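Local coordinates for Beta/gamma crystallin domain-containing protein 1 (Homo sapiens, PDB 3CW3), which may act as a suppressor of malignant melanoma, possibly through the cytoskeleton, and is represented here by a single beta/gamma-crystallin domain, at residues 41-53 against 84-96. Residues are numbered along the deposited sequence; the frame is centred on the assembly and turned at random.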
loop_
_atom_site.group_PDB
_atom_site.type_symbol
_atom_site.label_atom_id
_atom_site.label_comp_id
_atom_site.label_asym_id
_atom_site.label_seq_id
_atom_site.Cartn_x
_atom_site.Cartn_y
_atom_site.Cartn_z
ATOM N N GLY A 41 12.788 7.059 -5.149
ATOM C CA GLY A 41 13.284 5.835 -4.547
ATOM C C GLY A 41 12.451 4.625 -4.917
ATOM O O GLY A 41 11.631 4.671 -5.840
ATOM N N CYS A 42 12.676 3.534 -4.194
ATOM C CA CYS A 42 11.956 2.292 -4.418
ATOM C C CYS A 42 11.425 1.810 -3.079
ATOM O O CYS A 42 12.061 2.001 -2.040
ATOM C CB CYS A 42 12.882 1.241 -5.033
ATOM S SG CYS A 42 13.581 1.747 -6.629
ATOM N N TRP A 43 10.257 1.186 -3.106
ATOM C CA TRP A 43 9.639 0.710 -1.881
ATOM C C TRP A 43 8.937 -0.616 -2.073
ATOM O O TRP A 43 8.704 -1.050 -3.195
ATOM C CB TRP A 43 8.610 1.728 -1.390
ATOM C CG TRP A 43 9.179 3.081 -1.134
ATOM C CD1 TRP A 43 9.537 4.018 -2.064
ATOM C CD2 TRP A 43 9.487 3.641 0.142
ATOM N NE1 TRP A 43 10.051 5.132 -1.437
ATOM C CE2 TRP A 43 10.031 4.925 -0.083
ATOM C CE3 TRP A 43 9.358 3.180 1.461
ATOM C CZ2 TRP A 43 10.447 5.755 0.962
ATOM C CZ3 TRP A 43 9.772 4.009 2.500
ATOM C CH2 TRP A 43 10.310 5.280 2.243
ATOM N N ILE A 44 8.603 -1.256 -0.960
ATOM C CA ILE A 44 7.877 -2.513 -1.000
ATOM C C ILE A 44 6.776 -2.452 0.046
ATOM O O ILE A 44 7.038 -2.157 1.213
ATOM C CB ILE A 44 8.760 -3.725 -0.656
ATOM C CG1 ILE A 44 9.974 -3.791 -1.585
ATOM C CG2 ILE A 44 7.933 -5.003 -0.801
ATOM C CD1 ILE A 44 10.997 -4.805 -1.143
ATOM N N LEU A 45 5.546 -2.725 -0.373
ATOM C CA LEU A 45 4.427 -2.733 0.554
ATOM C C LEU A 45 4.206 -4.198 0.909
ATOM O O LEU A 45 4.107 -5.044 0.019
ATOM C CB LEU A 45 3.166 -2.170 -0.100
ATOM C CG LEU A 45 3.239 -0.778 -0.729
ATOM C CD1 LEU A 45 1.865 -0.420 -1.270
ATOM C CD2 LEU A 45 3.689 0.249 0.301
ATOM N N TYR A 46 4.163 -4.502 2.202
ATOM C CA TYR A 46 3.947 -5.874 2.646
ATOM C C TYR A 46 2.596 -6.045 3.322
ATOM O O TYR A 46 2.103 -5.145 4.003
ATOM C CB TYR A 46 5.041 -6.314 3.618
ATOM C CG TYR A 46 6.370 -6.636 2.973
ATOM C CD1 TYR A 46 7.394 -5.693 2.920
ATOM C CD2 TYR A 46 6.616 -7.904 2.447
ATOM C CE1 TYR A 46 8.641 -6.011 2.364
ATOM C CE2 TYR A 46 7.849 -8.229 1.891
ATOM C CZ TYR A 46 8.857 -7.286 1.855
ATOM O OH TYR A 46 10.083 -7.634 1.335
ATOM N N GLU A 47 2.013 -7.222 3.138
ATOM C CA GLU A 47 0.724 -7.554 3.721
ATOM C C GLU A 47 0.799 -7.692 5.243
ATOM O O GLU A 47 -0.154 -7.369 5.949
ATOM C CB GLU A 47 0.221 -8.861 3.108
ATOM C CG GLU A 47 -0.909 -9.522 3.868
ATOM C CD GLU A 47 -1.220 -10.910 3.341
ATOM O OE1 GLU A 47 -0.271 -11.633 2.962
ATOM O OE2 GLU A 47 -2.409 -11.279 3.320
ATOM N N GLN A 48 1.934 -8.165 5.744
ATOM C CA GLN A 48 2.094 -8.363 7.181
ATOM C C GLN A 48 3.272 -7.600 7.768
ATOM O O GLN A 48 4.170 -7.176 7.046
ATOM C CB GLN A 48 2.264 -9.856 7.474
ATOM C CG GLN A 48 1.223 -10.721 6.783
ATOM C CD GLN A 48 1.319 -12.178 7.175
ATOM O OE1 GLN A 48 2.393 -12.776 7.129
ATOM N NE2 GLN A 48 0.190 -12.760 7.557
ATOM N N PRO A 49 3.274 -7.409 9.099
ATOM C CA PRO A 49 4.364 -6.693 9.764
ATOM C C PRO A 49 5.692 -7.420 9.574
ATOM O O PRO A 49 5.722 -8.603 9.240
ATOM C CB PRO A 49 3.924 -6.675 11.227
ATOM C CG PRO A 49 2.431 -6.651 11.130
ATOM C CD PRO A 49 2.176 -7.679 10.044
ATOM N N ASN A 50 6.786 -6.698 9.784
ATOM C CA ASN A 50 8.123 -7.256 9.657
ATOM C C ASN A 50 8.463 -7.770 8.261
ATOM O O ASN A 50 9.224 -8.729 8.104
ATOM C CB ASN A 50 8.320 -8.352 10.705
ATOM C CG ASN A 50 8.161 -7.819 12.120
ATOM O OD1 ASN A 50 8.830 -6.862 12.506
ATOM N ND2 ASN A 50 7.268 -8.424 12.889
ATOM N N PHE A 51 7.883 -7.122 7.256
ATOM C CA PHE A 51 8.144 -7.438 5.859
ATOM C C PHE A 51 7.908 -8.900 5.488
ATOM O O PHE A 51 8.768 -9.556 4.901
ATOM C CB PHE A 51 9.581 -7.010 5.541
ATOM C CG PHE A 51 9.962 -5.696 6.182
ATOM C CD1 PHE A 51 10.917 -5.647 7.198
ATOM C CD2 PHE A 51 9.323 -4.517 5.809
ATOM C CE1 PHE A 51 11.225 -4.447 7.836
ATOM C CE2 PHE A 51 9.622 -3.310 6.437
ATOM C CZ PHE A 51 10.577 -3.275 7.455
ATOM N N GLU A 52 6.720 -9.396 5.821
ATOM C CA GLU A 52 6.344 -10.776 5.538
ATOM C C GLU A 52 5.026 -10.790 4.775
ATOM O O GLU A 52 4.346 -9.767 4.689
ATOM C CB GLU A 52 6.162 -11.553 6.846
ATOM C CG GLU A 52 7.404 -11.664 7.713
ATOM C CD GLU A 52 8.502 -12.466 7.049
ATOM O OE1 GLU A 52 8.179 -13.409 6.296
ATOM O OE2 GLU A 52 9.688 -12.168 7.290
ATOM N N GLY A 53 4.666 -11.953 4.237
ATOM C CA GLY A 53 3.415 -12.084 3.508
ATOM C C GLY A 53 3.508 -11.621 2.070
ATOM O O GLY A 53 4.606 -11.441 1.542
ATOM N N ASP A 84 -15.217 -3.030 1.102
ATOM C CA ASP A 84 -15.664 -2.029 2.062
ATOM C C ASP A 84 -14.635 -1.868 3.176
ATOM O O ASP A 84 -14.604 -0.851 3.866
ATOM C CB ASP A 84 -17.008 -2.438 2.663
ATOM C CG ASP A 84 -18.121 -2.419 1.642
ATOM O OD1 ASP A 84 -18.433 -1.322 1.132
ATOM O OD2 ASP A 84 -18.676 -3.495 1.340
ATOM N N LYS A 85 -13.785 -2.873 3.351
ATOM C CA LYS A 85 -12.776 -2.799 4.400
ATOM C C LYS A 85 -11.579 -1.957 3.969
ATOM O O LYS A 85 -11.056 -2.119 2.868
ATOM C CB LYS A 85 -12.348 -4.214 4.816
ATOM C CG LYS A 85 -12.969 -4.637 6.156
ATOM C CD LYS A 85 -13.029 -6.146 6.373
ATOM C CE LYS A 85 -14.169 -6.781 5.584
ATOM N NZ LYS A 85 -13.879 -6.852 4.114
ATOM N N PRO A 86 -11.147 -1.018 4.828
ATOM C CA PRO A 86 -10.005 -0.160 4.502
ATOM C C PRO A 86 -8.789 -0.985 4.101
ATOM O O PRO A 86 -8.584 -2.088 4.606
ATOM C CB PRO A 86 -9.761 0.603 5.804
ATOM C CG PRO A 86 -11.136 0.705 6.391
ATOM C CD PRO A 86 -11.686 -0.686 6.159
ATOM N N VAL A 87 -7.995 -0.456 3.178
ATOM C CA VAL A 87 -6.791 -1.151 2.752
ATOM C C VAL A 87 -5.889 -1.263 3.975
ATOM O O VAL A 87 -5.695 -0.286 4.699
ATOM C CB VAL A 87 -6.047 -0.362 1.648
ATOM C CG1 VAL A 87 -4.649 -0.939 1.438
ATOM C CG2 VAL A 87 -6.838 -0.418 0.351
ATOM N N VAL A 88 -5.356 -2.453 4.220
ATOM C CA VAL A 88 -4.463 -2.646 5.351
ATOM C C VAL A 88 -3.055 -2.986 4.871
ATOM O O VAL A 88 -2.863 -3.901 4.068
ATOM C CB VAL A 88 -4.958 -3.776 6.283
ATOM C CG1 VAL A 88 -3.935 -4.025 7.386
ATOM C CG2 VAL A 88 -6.307 -3.399 6.891
ATOM N N ILE A 89 -2.077 -2.232 5.361
ATOM C CA ILE A 89 -0.679 -2.457 5.011
ATOM C C ILE A 89 0.036 -2.959 6.264
ATOM O O ILE A 89 -0.062 -2.345 7.331
ATOM C CB ILE A 89 -0.007 -1.151 4.514
ATOM C CG1 ILE A 89 -0.720 -0.640 3.261
ATOM C CG2 ILE A 89 1.463 -1.403 4.204
ATOM C CD1 ILE A 89 -0.184 0.687 2.746
ATOM N N GLY A 90 0.744 -4.079 6.135
ATOM C CA GLY A 90 1.449 -4.655 7.270
ATOM C C GLY A 90 2.762 -3.971 7.604
ATOM O O GLY A 90 3.084 -3.750 8.770
ATOM N N SER A 91 3.531 -3.647 6.577
ATOM C CA SER A 91 4.813 -2.987 6.765
ATOM C C SER A 91 5.271 -2.397 5.445
ATOM O O SER A 91 4.829 -2.825 4.376
ATOM C CB SER A 91 5.856 -3.979 7.308
ATOM O OG SER A 91 5.873 -5.186 6.561
ATOM N N ILE A 92 6.141 -1.399 5.528
ATOM C CA ILE A 92 6.655 -0.724 4.347
ATOM C C ILE A 92 8.177 -0.731 4.405
ATOM O O ILE A 92 8.778 -0.256 5.375
ATOM C CB ILE A 92 6.126 0.736 4.283
ATOM C CG1 ILE A 92 4.609 0.716 4.062
ATOM C CG2 ILE A 92 6.841 1.512 3.194
ATOM C CD1 ILE A 92 3.952 2.095 4.027
ATOM N N ARG A 93 8.791 -1.287 3.365
ATOM C CA ARG A 93 10.240 -1.372 3.292
ATOM C C ARG A 93 10.816 -0.299 2.377
ATOM O O ARG A 93 10.383 -0.129 1.235
ATOM C CB ARG A 93 10.655 -2.757 2.787
ATOM C CG ARG A 93 12.153 -3.038 2.875
ATOM C CD ARG A 93 12.558 -3.494 4.278
ATOM N NE ARG A 93 13.921 -4.027 4.291
ATOM C CZ ARG A 93 15.025 -3.282 4.291
ATOM N NH1 ARG A 93 14.943 -1.955 4.288
ATOM N NH2 ARG A 93 16.216 -3.869 4.274
ATOM N N HIS A 94 11.802 0.419 2.899
ATOM C CA HIS A 94 12.483 1.481 2.174
ATOM C C HIS A 94 13.688 0.845 1.485
ATOM O O HIS A 94 14.685 0.520 2.132
ATOM C CB HIS A 94 12.915 2.564 3.174
ATOM C CG HIS A 94 13.651 3.712 2.559
ATOM N ND1 HIS A 94 13.462 4.109 1.253
ATOM C CD2 HIS A 94 14.544 4.581 3.091
ATOM C CE1 HIS A 94 14.206 5.172 1.007
ATOM N NE2 HIS A 94 14.872 5.479 2.105
ATOM N N VAL A 95 13.584 0.651 0.173
ATOM C CA VAL A 95 14.660 0.027 -0.584
ATOM C C VAL A 95 15.872 0.937 -0.744
ATOM O O VAL A 95 15.843 1.913 -1.498
ATOM C CB VAL A 95 14.173 -0.427 -1.972
ATOM C CG1 VAL A 95 15.303 -1.119 -2.718
ATOM C CG2 VAL A 95 12.987 -1.371 -1.817
ATOM N N VAL A 96 16.930 0.592 -0.014
ATOM C CA VAL A 96 18.192 1.324 -0.010
ATOM C C VAL A 96 18.008 2.732 0.556
ATOM O O VAL A 96 16.853 3.087 0.882
ATOM C CB VAL A 96 18.794 1.394 -1.436
ATOM C CG1 VAL A 96 20.159 2.058 -1.407
ATOM C CG2 VAL A 96 18.916 -0.012 -2.005
ATOM O OXT VAL A 96 19.015 3.461 0.684
HETATM O O HOH W 1 14.422 4.474 -1.942
HETATM O O HOH W 2 -2.475 -6.256 5.630
#
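The hydroxyl of S91 is gripped from two directions by the loop that folds back after strand 42-46: OG, set between the backbone N and the carbonyl carbon by a chi1 of 49°, donates to Q48 O at 2.7 Å and accepts from F51 N at 2.9 Å. It probably matches the conserved serine that in beta/gamma-crystallin Greek keys holds the folded hairpin over the sheet. Next to it, G90 and S91 both face Y46 in a classic beta bulge, and Y46 O accepts from G90 N at 2.7 Å and, weakly, from S91 N. G90, with no side chain, lets its CA come to 3.5 Å from Q48 C.

From the bulge, strand 91-95 runs antiparallel to strand 42-46 as an edge strand, within this chain, of the sheet 55-58, 42-46, 91-95, and I44 and R93 exchange two backbone bonds. On the face bearing Y46, the loop returns over the tyrosine ring, laying F51 CA above its centre. The ring of F51 in turn receives R93 CD over its face, 3.6 Å from the centroid, while the guanidinium reaches on to a salt bridge with D21. The other face turns toward the sheet holding strands 2-6 and 33-40: I92 CG2 meets W43 CE3 at 3.5 Å, and H94 stacks, offset, on the six-membered ring of W43, planes 20° apart, its CG anti to the backbone N (chi1 179°). The chemistry thus implies a division of labour: backbone bonds join the strands, one buried hydroxyl holds the loop, and apolar and aromatic contacts fill both faces.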